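Local coordinates for protein putative aspartyl-tRNA synthetase (Leishmania major, PDB 6OD8) that probably catalyses the ATP-dependent attachment of L-aspartate to tRNA(Asp), as a class II aminoacyl-tRNA synthetase, at residues 51-56 with 125-130; 71-76 with 90-95; 78-83 with 159-164; 104-109 with 117-122; 143-148 with 169-174. All blocks are in the same frame, centred on the assembly; numbering follows the deposited sequence.

Contact 1: 51-56 with 125-130; sequences EKYKAV and DVPKEM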
# COMPACT_ATOMS: atom_id res chain seq x y z
N GLU A 51 5.26 48.36 20.61
CA GLU A 51 5.12 47.10 21.34
C GLU A 51 3.66 46.70 21.47
O GLU A 51 3.33 45.51 21.37
CB GLU A 51 5.79 47.20 22.71
CG GLU A 51 6.30 45.87 23.25
CD GLU A 51 7.52 45.34 22.51
OE1 GLU A 51 7.86 45.84 21.41
OE2 GLU A 51 8.15 44.39 23.03
N LYS A 52 2.77 47.67 21.66
CA LYS A 52 1.34 47.36 21.68
C LYS A 52 0.91 46.72 20.37
O LYS A 52 0.20 45.71 20.36
CB LYS A 52 0.52 48.61 21.96
N TYR A 53 1.33 47.30 19.25
CA TYR A 53 0.90 46.80 17.94
C TYR A 53 1.43 45.40 17.66
O TYR A 53 0.80 44.64 16.91
CB TYR A 53 1.34 47.77 16.85
CG TYR A 53 0.56 49.06 16.82
CD1 TYR A 53 -0.65 49.18 17.49
CD2 TYR A 53 1.03 50.16 16.10
CE1 TYR A 53 -1.36 50.36 17.46
CE2 TYR A 53 0.32 51.35 16.07
CZ TYR A 53 -0.87 51.44 16.74
OH TYR A 53 -1.58 52.62 16.70
N LYS A 54 2.57 45.03 18.27
CA LYS A 54 3.14 43.71 18.05
C LYS A 54 2.18 42.60 18.45
O LYS A 54 2.18 41.53 17.85
CB LYS A 54 4.46 43.58 18.82
N ALA A 55 1.34 42.83 19.47
CA ALA A 55 0.35 41.83 19.84
C ALA A 55 -0.75 41.70 18.81
O ALA A 55 -1.44 40.68 18.79
CB ALA A 55 -0.28 42.18 21.19
N VAL A 56 -0.94 42.71 17.96
CA VAL A 56 -2.08 42.76 17.05
C VAL A 56 -1.72 42.22 15.67
O VAL A 56 -2.50 41.49 15.06
CB VAL A 56 -2.62 44.21 16.96
CG1 VAL A 56 -3.76 44.28 15.96
CG2 VAL A 56 -3.07 44.69 18.31
N ASP A 125 -9.65 48.87 18.08
CA ASP A 125 -8.29 48.40 18.34
C ASP A 125 -7.58 47.92 17.08
O ASP A 125 -6.50 47.34 17.19
CB ASP A 125 -8.31 47.29 19.39
CG ASP A 125 -8.74 47.80 20.75
OD1 ASP A 125 -9.64 47.18 21.36
OD2 ASP A 125 -8.19 48.83 21.21
N VAL A 126 -8.14 48.17 15.90
CA VAL A 126 -7.48 47.89 14.63
C VAL A 126 -6.95 49.21 14.08
O VAL A 126 -7.76 50.07 13.67
CB VAL A 126 -8.44 47.22 13.63
CG1 VAL A 126 -7.80 47.16 12.24
CG2 VAL A 126 -8.82 45.83 14.12
N PRO A 127 -5.64 49.43 14.06
CA PRO A 127 -5.09 50.69 13.55
C PRO A 127 -4.77 50.61 12.06
O PRO A 127 -4.66 49.52 11.48
CB PRO A 127 -3.79 50.83 14.35
CG PRO A 127 -3.32 49.39 14.46
CD PRO A 127 -4.58 48.54 14.58
N LYS A 128 -4.59 51.79 11.46
CA LYS A 128 -4.22 51.87 10.05
C LYS A 128 -2.96 51.07 9.75
O LYS A 128 -2.81 50.54 8.65
CB LYS A 128 -4.02 53.33 9.62
N GLU A 129 -2.04 50.97 10.72
CA GLU A 129 -0.83 50.18 10.54
C GLU A 129 -1.13 48.72 10.21
O GLU A 129 -0.37 48.07 9.48
CB GLU A 129 0.04 50.26 11.80
CG GLU A 129 0.73 51.61 12.01
CD GLU A 129 -0.16 52.65 12.63
OE1 GLU A 129 -1.38 52.43 12.72
OE2 GLU A 129 0.38 53.70 13.05
N MET A 130 -2.25 48.19 10.72
CA MET A 130 -2.57 46.79 10.47
C MET A 130 -3.19 46.60 9.09
O MET A 130 -2.92 45.59 8.43
CB MET A 130 -3.51 46.27 11.57
CG MET A 130 -3.83 44.80 11.42
SD MET A 130 -5.01 44.18 12.64
CE MET A 130 -6.39 43.73 11.59
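Pro127 sits over one face of the Tyr53 ring, the two side chains running past each other in opposite directions. Pro127 CG stands 4.0 Å from the centroid of the Tyr53 ring and 23° off the ring normal, which meets the geometry of a CH-pi contact, displaced toward the CE1 rim. The first torsion of Tyr53 (chi1 -72°) puts CG anti to the carbonyl carbon, on the side of the backbone N. Farther out, Pro127 CB packs 3.7 Å from Tyr53 OH. The Glu129 carboxylate meets the ring obliquely, with Glu129 CD 3.7 Å from Tyr53 CE2 and the two planes 49° apart; this is van der Waals contact without a hydrogen bond. A second, separate touch joins Val56 to Met130, whose side chains meet at about a right angle, Val56 CG1 lying 3.5 Å from Met130 SD. No hydrogen bond links the two segments, and only 255 Å² is buried, so the contact is a modest apolar one at the surface. It sets helix 48-54 and the residues that follow it against the start of helix 128-136, where Pro127 is the N-cap residue, while Val56 also bonds through its backbone to Ile171 of strand 170-173, which pairs with strand 142-151.

Contact 2: 71-76 with 90-95; sequences RTHIPV and LIRARV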
# COMPACT_ATOMS: atom_id res chain seq x y z
N ARG A 71 -4.11 26.73 22.32
CA ARG A 71 -5.12 27.47 21.58
C ARG A 71 -5.90 26.50 20.71
O ARG A 71 -5.40 25.45 20.31
CB ARG A 71 -4.50 28.56 20.68
CG ARG A 71 -3.35 29.33 21.32
CD ARG A 71 -2.96 30.54 20.50
NE ARG A 71 -3.98 31.58 20.58
CZ ARG A 71 -4.02 32.65 19.80
NH1 ARG A 71 -5.00 33.54 19.95
NH2 ARG A 71 -3.09 32.83 18.87
N THR A 72 -7.13 26.88 20.37
CA THR A 72 -7.97 26.09 19.48
C THR A 72 -7.89 26.69 18.08
O THR A 72 -8.37 27.80 17.85
CB THR A 72 -9.42 26.04 19.98
OG1 THR A 72 -9.47 25.40 21.26
CG2 THR A 72 -10.29 25.27 19.00
N HIS A 73 -7.28 25.95 17.16
CA HIS A 73 -7.14 26.38 15.78
C HIS A 73 -8.28 25.78 14.95
O HIS A 73 -8.39 24.56 14.83
CB HIS A 73 -5.76 25.93 15.27
CG HIS A 73 -4.69 26.03 16.31
ND1 HIS A 73 -3.78 27.07 16.35
CD2 HIS A 73 -4.39 25.23 17.36
CE1 HIS A 73 -2.97 26.90 17.38
NE2 HIS A 73 -3.32 25.80 18.02
N ILE A 74 -9.13 26.64 14.39
CA ILE A 74 -10.28 26.21 13.59
C ILE A 74 -9.82 26.09 12.13
O ILE A 74 -9.34 27.07 11.57
CB ILE A 74 -11.45 27.20 13.69
CG1 ILE A 74 -11.82 27.49 15.15
CG2 ILE A 74 -12.65 26.72 12.86
CD1 ILE A 74 -12.31 26.29 15.91
N PRO A 75 -9.98 24.93 11.50
CA PRO A 75 -9.65 24.83 10.07
C PRO A 75 -10.64 25.61 9.20
O PRO A 75 -11.81 25.75 9.53
CB PRO A 75 -9.72 23.33 9.78
CG PRO A 75 -10.55 22.77 10.86
CD PRO A 75 -10.37 23.63 12.07
N VAL A 76 -10.13 26.12 8.08
CA VAL A 76 -10.97 26.89 7.17
C VAL A 76 -12.20 26.08 6.75
O VAL A 76 -13.28 26.65 6.53
CB VAL A 76 -10.15 27.35 5.95
CG1 VAL A 76 -11.00 28.18 5.00
CG2 VAL A 76 -8.94 28.15 6.41
N LEU A 90 -9.67 31.53 15.77
CA LEU A 90 -8.27 31.51 15.34
C LEU A 90 -8.14 30.55 14.18
O LEU A 90 -8.44 29.36 14.32
CB LEU A 90 -7.36 31.07 16.49
CG LEU A 90 -5.88 30.90 16.13
CD1 LEU A 90 -5.26 32.24 15.78
CD2 LEU A 90 -5.16 30.24 17.30
N ILE A 91 -7.69 31.06 13.04
CA ILE A 91 -7.55 30.27 11.83
C ILE A 91 -6.12 30.40 11.33
O ILE A 91 -5.52 31.48 11.39
CB ILE A 91 -8.55 30.72 10.74
CG1 ILE A 91 -9.97 30.74 11.30
CG2 ILE A 91 -8.48 29.81 9.53
CD1 ILE A 91 -10.82 31.88 10.76
N ARG A 92 -5.57 29.29 10.82
CA ARG A 92 -4.30 29.30 10.11
C ARG A 92 -4.58 29.02 8.64
O ARG A 92 -5.22 28.02 8.31
CB ARG A 92 -3.34 28.26 10.69
CG ARG A 92 -1.98 28.27 10.05
CD ARG A 92 -1.02 27.44 10.89
NE ARG A 92 -0.84 28.06 12.21
CZ ARG A 92 -0.14 27.52 13.21
NH1 ARG A 92 0.45 26.34 13.03
NH2 ARG A 92 -0.03 28.16 14.38
N ALA A 93 -4.13 29.91 7.75
CA ALA A 93 -4.51 29.79 6.35
C ALA A 93 -3.44 30.40 5.45
O ALA A 93 -2.60 31.19 5.89
CB ALA A 93 -5.86 30.47 6.07
N ARG A 94 -3.53 30.04 4.17
CA ARG A 94 -2.78 30.67 3.08
C ARG A 94 -3.42 31.99 2.66
O ARG A 94 -4.64 32.10 2.57
CB ARG A 94 -2.75 29.75 1.86
CG ARG A 94 -1.92 28.50 2.04
CD ARG A 94 -0.55 28.67 1.45
NE ARG A 94 0.17 27.39 1.44
CZ ARG A 94 1.50 27.29 1.44
NH1 ARG A 94 2.25 28.37 1.44
NH2 ARG A 94 2.06 26.09 1.40
N VAL A 95 -2.58 32.96 2.35
CA VAL A 95 -3.03 34.22 1.76
C VAL A 95 -3.08 34.00 0.25
O VAL A 95 -2.05 33.96 -0.42
CB VAL A 95 -2.10 35.38 2.13
CG1 VAL A 95 -2.56 36.67 1.47
CG2 VAL A 95 -2.00 35.54 3.67
O HOH W 1 -10.51 29.50 17.65
O HOH W 2 -6.88 25.87 7.88
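Ile74 N donates to Leu90 O at 2.8 Å, with an N-H...O angle of 163°, and this is the one direct hydrogen bond between the loop 71-76 and the strand 90-95, whose touching parts run 45° apart. Two waters extend the backbone link: one accepts from Leu90 N and donates to Thr72 O, the other accepts from Val76 N and donates to Arg92 O. Leu90 has the largest share of the buried surface. Its CG is anti to the backbone N (chi1 175°), and its CD2 methyl lies over one face of the Arg71 guanidinium, offset toward the rim, 3.7 Å from Arg71 CZ. In the His73 conformer described, the same methyl is 3.6 Å from His73 ND1, the His73 and Leu90 side chains lying side by side and pointing the same way, and His73 NE2 bonds to Glu322 of the second subunit. At the other end Val76 CG2 packs 3.9 Å from Ala93 CB and, in the Ile91 conformer described, 3.6 Å from Ile91 CG2. The loop thus lies against strand 88-100, which pairs with strand 142-151, and Arg92 forms a salt bridge to Asp144 of that strand.

Contact 3: 78-83 with 159-164; sequences ELSRPE and TSHSDI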
# COMPACT_ATOMS: atom_id res chain seq x y z
N GLU A 78 -14.19 24.35 8.38
CA GLU A 78 -15.26 24.35 9.37
C GLU A 78 -15.99 25.69 9.49
O GLU A 78 -16.95 25.78 10.25
CB GLU A 78 -14.70 23.95 10.75
CG GLU A 78 -14.26 22.50 10.87
CD GLU A 78 -13.61 22.18 12.23
OE1 GLU A 78 -13.58 23.06 13.12
OE2 GLU A 78 -13.13 21.03 12.41
N LEU A 79 -15.58 26.71 8.74
CA LEU A 79 -16.02 28.08 9.00
C LEU A 79 -17.49 28.33 8.68
O LEU A 79 -18.02 29.38 9.07
CB LEU A 79 -15.16 29.06 8.21
CG LEU A 79 -13.76 29.23 8.79
CD1 LEU A 79 -12.90 30.14 7.91
CD2 LEU A 79 -13.90 29.78 10.20
N SER A 80 -18.16 27.43 7.98
CA SER A 80 -19.56 27.63 7.69
C SER A 80 -20.48 26.93 8.70
O SER A 80 -21.70 27.09 8.61
CB SER A 80 -19.88 27.17 6.27
OG SER A 80 -19.48 28.18 5.35
N ARG A 81 -19.91 26.20 9.66
CA ARG A 81 -20.69 25.65 10.76
C ARG A 81 -21.51 26.76 11.42
O ARG A 81 -20.95 27.81 11.75
CB ARG A 81 -19.77 24.98 11.79
CG ARG A 81 -19.31 23.57 11.43
CD ARG A 81 -18.10 23.14 12.27
NE ARG A 81 -18.20 23.58 13.66
CZ ARG A 81 -17.25 23.39 14.59
NH1 ARG A 81 -16.13 22.75 14.28
NH2 ARG A 81 -17.43 23.84 15.82
N PRO A 82 -22.82 26.57 11.61
CA PRO A 82 -23.65 27.67 12.13
C PRO A 82 -23.27 28.12 13.53
O PRO A 82 -23.56 29.27 13.88
CB PRO A 82 -25.07 27.08 12.10
CG PRO A 82 -24.85 25.61 12.22
CD PRO A 82 -23.59 25.32 11.46
N GLU A 83 -22.64 27.28 14.33
CA GLU A 83 -22.26 27.69 15.68
C GLU A 83 -20.99 28.54 15.71
O GLU A 83 -20.53 28.90 16.80
CB GLU A 83 -22.08 26.47 16.59
CG GLU A 83 -20.83 25.64 16.30
CD GLU A 83 -21.09 24.52 15.33
OE1 GLU A 83 -22.03 24.65 14.51
OE2 GLU A 83 -20.37 23.50 15.39
N THR A 159 -15.31 32.78 -3.49
CA THR A 159 -14.81 31.89 -2.45
C THR A 159 -15.78 30.74 -2.23
O THR A 159 -16.95 30.82 -2.59
CB THR A 159 -14.60 32.64 -1.11
OG1 THR A 159 -15.88 33.09 -0.63
CG2 THR A 159 -13.68 33.82 -1.30
N SER A 160 -15.28 29.66 -1.62
CA SER A 160 -16.15 28.52 -1.35
C SER A 160 -17.06 28.76 -0.15
O SER A 160 -18.16 28.19 -0.09
CB SER A 160 -15.32 27.25 -1.16
OG SER A 160 -14.48 27.35 -0.01
N HIS A 161 -16.64 29.58 0.81
CA HIS A 161 -17.50 29.98 1.93
C HIS A 161 -18.19 31.30 1.59
O HIS A 161 -17.94 32.35 2.18
CB HIS A 161 -16.68 30.11 3.22
CG HIS A 161 -16.17 28.82 3.74
ND1 HIS A 161 -16.97 27.89 4.38
CD2 HIS A 161 -14.92 28.29 3.75
CE1 HIS A 161 -16.24 26.85 4.74
NE2 HIS A 161 -14.99 27.07 4.37
N SER A 162 -19.08 31.23 0.59
CA SER A 162 -19.68 32.43 0.04
C SER A 162 -20.66 33.11 0.99
O SER A 162 -20.95 34.30 0.83
CB SER A 162 -20.39 32.09 -1.27
OG SER A 162 -21.37 31.09 -1.02
N ASP A 163 -21.17 32.38 1.98
CA ASP A 163 -22.19 32.91 2.87
C ASP A 163 -21.62 33.77 3.99
O ASP A 163 -22.38 34.48 4.65
CB ASP A 163 -22.97 31.74 3.49
CG ASP A 163 -22.06 30.74 4.18
OD1 ASP A 163 -20.96 30.44 3.64
OD2 ASP A 163 -22.43 30.25 5.28
N ILE A 164 -20.31 33.71 4.23
CA ILE A 164 -19.70 34.35 5.39
C ILE A 164 -18.47 35.14 4.98
O ILE A 164 -17.91 34.97 3.89
CB ILE A 164 -19.32 33.34 6.49
CG1 ILE A 164 -18.29 32.36 5.95
CG2 ILE A 164 -20.56 32.62 7.03
CD1 ILE A 164 -17.42 31.74 6.99
O HOH W 3 -19.65 26.83 2.54
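Leu79 and Ser80 meet His161 from two directions, one over the ring face and one at its edge, and the tight part of this contact is built on that pair. Leu79 CB lies over the centre of the imidazole, 4.3 Å from its centroid and 9° off the ring normal, a CH-pi contact. The same CB packs 3.7 Å from Ile164 CD1, and that methyl also comes to 3.2 Å from Leu79 O, so Leu79 CB touches both the ring face and the isoleucine methyl. Ser80 OG approaches in the plane of the ring and hydrogen-bonds to His161 ND1 at 2.7 Å; the torsion that sets OG anti to the carbonyl carbon (chi1 -79°) turns the hydroxyl to the ring edge. Leu79, His161 and Ile164 are buried, and strands 114-121 and 142-151 pack around them, Leu79 touching Val116 and Val149.

The looser part is the outer side of the Ser80 hydroxyl, toward Asp163 and a water. Asp163, an exposed residue, brings OD1 to 3.2 Å from Ser80 OG, a weak and unsettled bond, since the one hydroxyl proton also has His161 ND1 within reach. The water lies 3.1 Å from Ser80 OG and reaches Ser160 O by another weak bond.

Both segments contain type I beta turns, Glu78 to Arg81 and His161 to Ile164, so the contact joins the turn ahead of strand 88-100 to a turn of the OB-fold, the domain that in this family probably binds the anticodon. Chemically, a single serine hydroxyl ties together an imidazole edge, a carboxylate and a water, through one short link and two longer ones.

Contact 4: 104-109 with 117-122; sequences MAFMVL and QAMAAV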
# COMPACT_ATOMS: atom_id res chain seq x y z
N MET A 104 -9.24 50.24 4.48
CA MET A 104 -9.66 48.85 4.57
C MET A 104 -8.71 47.95 3.81
O MET A 104 -8.10 48.36 2.81
CB MET A 104 -11.08 48.66 4.04
CG MET A 104 -12.17 49.02 5.04
SD MET A 104 -13.67 49.49 4.19
CE MET A 104 -14.55 47.95 4.04
N ALA A 105 -8.60 46.71 4.28
CA ALA A 105 -7.84 45.67 3.62
C ALA A 105 -8.74 44.47 3.37
O ALA A 105 -9.62 44.16 4.18
CB ALA A 105 -6.62 45.23 4.45
N PHE A 106 -8.52 43.79 2.24
CA PHE A 106 -9.35 42.69 1.79
C PHE A 106 -8.46 41.55 1.35
O PHE A 106 -7.54 41.75 0.55
CB PHE A 106 -10.25 43.10 0.61
CG PHE A 106 -11.19 44.22 0.94
CD1 PHE A 106 -12.47 43.95 1.39
CD2 PHE A 106 -10.80 45.55 0.80
CE1 PHE A 106 -13.34 44.98 1.69
CE2 PHE A 106 -11.66 46.58 1.10
CZ PHE A 106 -12.94 46.29 1.54
N MET A 107 -8.74 40.36 1.87
CA MET A 107 -7.94 39.18 1.60
C MET A 107 -8.87 38.02 1.28
O MET A 107 -10.04 37.98 1.70
CB MET A 107 -7.05 38.79 2.79
CG MET A 107 -6.30 39.95 3.43
SD MET A 107 -5.37 39.43 4.89
CE MET A 107 -4.13 38.39 4.13
N VAL A 108 -8.34 37.05 0.56
CA VAL A 108 -8.94 35.73 0.44
C VAL A 108 -7.98 34.76 1.10
O VAL A 108 -6.82 34.67 0.69
CB VAL A 108 -9.20 35.32 -1.02
CG1 VAL A 108 -9.70 33.88 -1.05
CG2 VAL A 108 -10.21 36.27 -1.68
N LEU A 109 -8.47 34.06 2.13
CA LEU A 109 -7.70 33.05 2.83
C LEU A 109 -8.16 31.66 2.39
O LEU A 109 -9.36 31.44 2.16
CB LEU A 109 -7.83 33.19 4.35
CG LEU A 109 -7.42 34.57 4.88
CD1 LEU A 109 -7.54 34.67 6.42
CD2 LEU A 109 -6.02 34.95 4.42
N GLN A 117 -13.41 35.01 2.35
CA GLN A 117 -12.98 36.40 2.30
C GLN A 117 -12.76 36.92 3.72
O GLN A 117 -13.52 36.58 4.64
CB GLN A 117 -14.01 37.26 1.58
CG GLN A 117 -13.73 38.75 1.67
CD GLN A 117 -14.48 39.54 0.63
OE1 GLN A 117 -14.33 39.29 -0.57
NE2 GLN A 117 -15.29 40.49 1.07
N ALA A 118 -11.69 37.69 3.90
CA ALA A 118 -11.39 38.35 5.16
C ALA A 118 -11.22 39.84 4.90
O ALA A 118 -10.75 40.25 3.84
CB ALA A 118 -10.11 37.80 5.81
N MET A 119 -11.61 40.65 5.88
CA MET A 119 -11.40 42.08 5.73
C MET A 119 -11.12 42.70 7.09
O MET A 119 -11.43 42.14 8.14
CB MET A 119 -12.58 42.76 5.04
CG MET A 119 -13.92 42.63 5.75
SD MET A 119 -14.21 43.95 6.94
CE MET A 119 -13.64 45.36 6.01
N ALA A 120 -10.52 43.89 7.04
CA ALA A 120 -10.28 44.69 8.22
C ALA A 120 -10.55 46.14 7.87
O ALA A 120 -10.31 46.58 6.75
CB ALA A 120 -8.85 44.55 8.75
N ALA A 121 -11.07 46.88 8.86
CA ALA A 121 -11.30 48.31 8.74
C ALA A 121 -10.70 48.99 9.97
O ALA A 121 -10.67 48.41 11.06
CB ALA A 121 -12.80 48.62 8.63
N VAL A 122 -10.19 50.20 9.77
CA VAL A 122 -9.63 50.94 10.89
C VAL A 122 -10.78 51.30 11.82
O VAL A 122 -11.65 52.11 11.47
CB VAL A 122 -8.88 52.19 10.43
CG1 VAL A 122 -8.24 52.90 11.62
CG2 VAL A 122 -7.82 51.81 9.39
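Met104 to Leu109 and Gln117 to Ala121 pair as the two arms of an antiparallel beta hairpin in the OB-fold region, where strands 104-111 and 114-121 follow each other in the chain. The strand axes come within 4.6 Å, with their N-to-C directions 158° apart. Ala105 with Ala120 and Met107 with Ala118 are hydrogen-bonded pairs, each with two reciprocal N-H...O bonds. The Met107-Ala118 pair, nearer the hairpin turn, has the shorter bonds: Met107 N to Ala118 O and Ala118 N to Met107 O are both 2.8 Å, the latter almost straight at 176°. Phe106-Met119 between them, and Met104-Ala121 and Val108-Gln117 on the outside, are non-hydrogen-bonded, and there CA-H...O contacts take over, such as Met119 CA to Ala105 O at 3.1 Å.

Side chains alternate between two faces. On the one bearing Met104, Phe106 and Met119, the Phe106 and Met119 side chains lie side by side, pointing the same way, with Phe106 CD1 3.8 Å from Met119 CB. Met119 takes the crowded position, its CG between the backbone N and the carbonyl carbon (chi1 59°), and its chain bends at chi2 and chi3. Its CE comes 3.4 Å from Met104 CE, tighter than usual for two carbons, while Met104 CG packs 3.7 Å from Ala121 CB. Gln117 NE2 lies near the plane of the Phe106 ring, at its edge, and bonds to Glu165.

The opposite face is alanine-rich and buried: Ala118 CB meets Leu109 CD1 at 4.1 Å, and Ala105, Met107 and Ala120 pack against helix 128-136 through Met134. Strand 88-100 flanks 104-111, and strand 164-168 flanks 114-121.

Contact 5: 143-148 with 169-174; sequences VDVEAT and KKIHTV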
# COMPACT_ATOMS: atom_id res chain seq x y z
N VAL A 143 -0.77 32.58 7.50
CA VAL A 143 -1.06 33.54 8.56
C VAL A 143 -1.91 32.88 9.63
O VAL A 143 -2.69 31.96 9.35
CB VAL A 143 -1.78 34.79 8.01
CG1 VAL A 143 -0.85 35.64 7.16
CG2 VAL A 143 -3.05 34.41 7.24
N ASP A 144 -1.76 33.35 10.88
CA ASP A 144 -2.69 33.08 11.96
C ASP A 144 -3.56 34.32 12.08
O ASP A 144 -3.04 35.41 12.34
CB ASP A 144 -1.98 32.82 13.29
CG ASP A 144 -1.54 31.39 13.46
OD1 ASP A 144 -2.09 30.50 12.78
OD2 ASP A 144 -0.64 31.15 14.29
N VAL A 145 -4.86 34.18 11.90
CA VAL A 145 -5.79 35.30 11.98
C VAL A 145 -6.77 35.04 13.12
O VAL A 145 -7.28 33.92 13.26
CB VAL A 145 -6.54 35.49 10.64
CG1 VAL A 145 -7.64 36.52 10.77
CG2 VAL A 145 -5.56 35.90 9.55
N GLU A 146 -6.99 36.06 13.95
CA GLU A 146 -8.11 36.10 14.88
C GLU A 146 -9.20 36.94 14.23
O GLU A 146 -8.96 38.10 13.91
CB GLU A 146 -7.67 36.69 16.22
CG GLU A 146 -8.80 37.00 17.17
CD GLU A 146 -8.31 37.40 18.55
OE1 GLU A 146 -8.40 38.60 18.90
OE2 GLU A 146 -7.83 36.51 19.29
N ALA A 147 -10.38 36.35 14.01
CA ALA A 147 -11.38 37.06 13.23
C ALA A 147 -12.78 36.60 13.60
O ALA A 147 -12.99 35.43 13.94
CB ALA A 147 -11.18 36.85 11.72
N THR A 148 -13.74 37.52 13.48
CA THR A 148 -15.14 37.21 13.72
C THR A 148 -15.80 36.67 12.45
O THR A 148 -15.63 37.23 11.36
CB THR A 148 -15.88 38.45 14.21
OG1 THR A 148 -15.16 39.01 15.32
CG2 THR A 148 -17.28 38.06 14.71
N LYS A 169 -9.40 40.79 13.47
CA LYS A 169 -8.98 41.54 14.66
C LYS A 169 -7.48 41.48 14.92
O LYS A 169 -6.91 42.41 15.48
CB LYS A 169 -9.71 41.00 15.90
CG LYS A 169 -11.20 40.74 15.72
CD LYS A 169 -11.94 41.97 15.24
CE LYS A 169 -13.44 41.81 15.42
NZ LYS A 169 -14.21 42.96 14.86
N LYS A 170 -6.83 40.38 14.54
CA LYS A 170 -5.40 40.17 14.69
C LYS A 170 -4.93 39.33 13.52
O LYS A 170 -5.65 38.46 13.04
CB LYS A 170 -5.03 39.42 15.99
CG LYS A 170 -5.28 40.17 17.29
CD LYS A 170 -4.79 39.32 18.47
CE LYS A 170 -4.90 40.08 19.80
NZ LYS A 170 -6.29 40.58 19.99
N ILE A 171 -3.70 39.60 13.06
CA ILE A 171 -3.14 38.79 12.00
C ILE A 171 -1.62 38.76 12.11
O ILE A 171 -0.97 39.81 12.11
CB ILE A 171 -3.59 39.29 10.61
CG1 ILE A 171 -2.91 38.46 9.51
CG2 ILE A 171 -3.31 40.80 10.40
CD1 ILE A 171 -3.52 38.64 8.10
N HIS A 172 -1.04 37.57 12.21
CA HIS A 172 0.41 37.42 12.19
C HIS A 172 0.81 36.38 11.15
O HIS A 172 0.10 35.39 10.95
CB HIS A 172 0.98 37.01 13.55
CG HIS A 172 0.70 37.98 14.66
ND1 HIS A 172 -0.53 38.06 15.27
CD2 HIS A 172 1.50 38.89 15.27
CE1 HIS A 172 -0.48 38.99 16.21
NE2 HIS A 172 0.74 39.50 16.24
N THR A 173 1.94 36.61 10.49
CA THR A 173 2.47 35.60 9.58
C THR A 173 3.10 34.47 10.39
O THR A 173 3.84 34.71 11.35
CB THR A 173 3.49 36.17 8.59
OG1 THR A 173 4.46 36.95 9.28
CG2 THR A 173 2.79 37.02 7.48
N VAL A 174 2.78 33.25 10.00
CA VAL A 174 3.44 32.06 10.52
C VAL A 174 4.72 31.78 9.75
O VAL A 174 5.80 31.67 10.33
CB VAL A 174 2.45 30.87 10.46
CG1 VAL A 174 3.13 29.56 10.86
CG2 VAL A 174 1.23 31.15 11.35
O HOH W 4 -2.82 36.34 15.10
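Glu146 O accepts two backbone bonds at once, from Lys169 N at 2.8 Å and from Lys170 N at 3.2 Å, the second lying in the carbonyl plane on a lone pair. Two successive residues thus face one, and the pairing is a classic beta bulge where Lys169 and Lys170 both face Glu146. Glu146 N in turn donates to Lys170 O, with the donor 35° above the carbonyl plane. Beyond the bulge the register is regular: Asp144 N bonds to His172 O at 2.8 Å and His172 N to Asp144 O. A water donates to Asp144 O as well and meets His172 ND1 in the ring plane, while His172 NE2 bonds to Lys54 O, so both ring nitrogens have partners.

This is an antiparallel pair of the OB-fold barrel, in which strand 142-151 lies between strands 88-100 and 170-173 along this part of its length. The side chains sort by face. On the outer one, Glu146 and Lys170 lie side by side, pointing the same way, and in the Glu146 conformer described Lys170 NZ comes from above the carboxylate plane to form a salt bridge with Glu146 OE1 at 3.1 Å. Asp144 OD1 is paired with Arg92 NE of strand 88-100 in a salt bridge, and Val174 CG2 packs 3.5 Å from Asp144 OD2. On the buried face Val145 CG2, in the conformer described, lies 3.7 Å from Ile171 CG1, the two side chains pointing the same way, with Val143 CG1 3.9 Å from Thr173 CG2. Lys169 CE passes 3.3 Å from Thr148 OG1, whose hydroxyl is hydrogen-bonded to Thr88 OG1.

In the fold
Contacts 2, 4 and 5, all partly buried, share one sheet, and their apolar residues meet in the interior that the curled sheet encloses: Leu109 of contact 4 packs on Ala93 of contact 2 and Val145 of contact 5. Contacts 4 and 5 are strand pairings dominated by backbone hydrogen bonds, contact 2 a loop laid on a strand with one direct bond and two water bridges. Contact 1 lies at the surface without any cross-segment hydrogen bond, yet touches contact 4 through Met130 and contact 5 through Val56. Contact 3 is buried, about 27 Å from contact 1 between centres, and combines a histidine-serine bond with packing on the ring face. Contact 2 reaches the second subunit through several polar bonds, contact 5 only by packing of Val174.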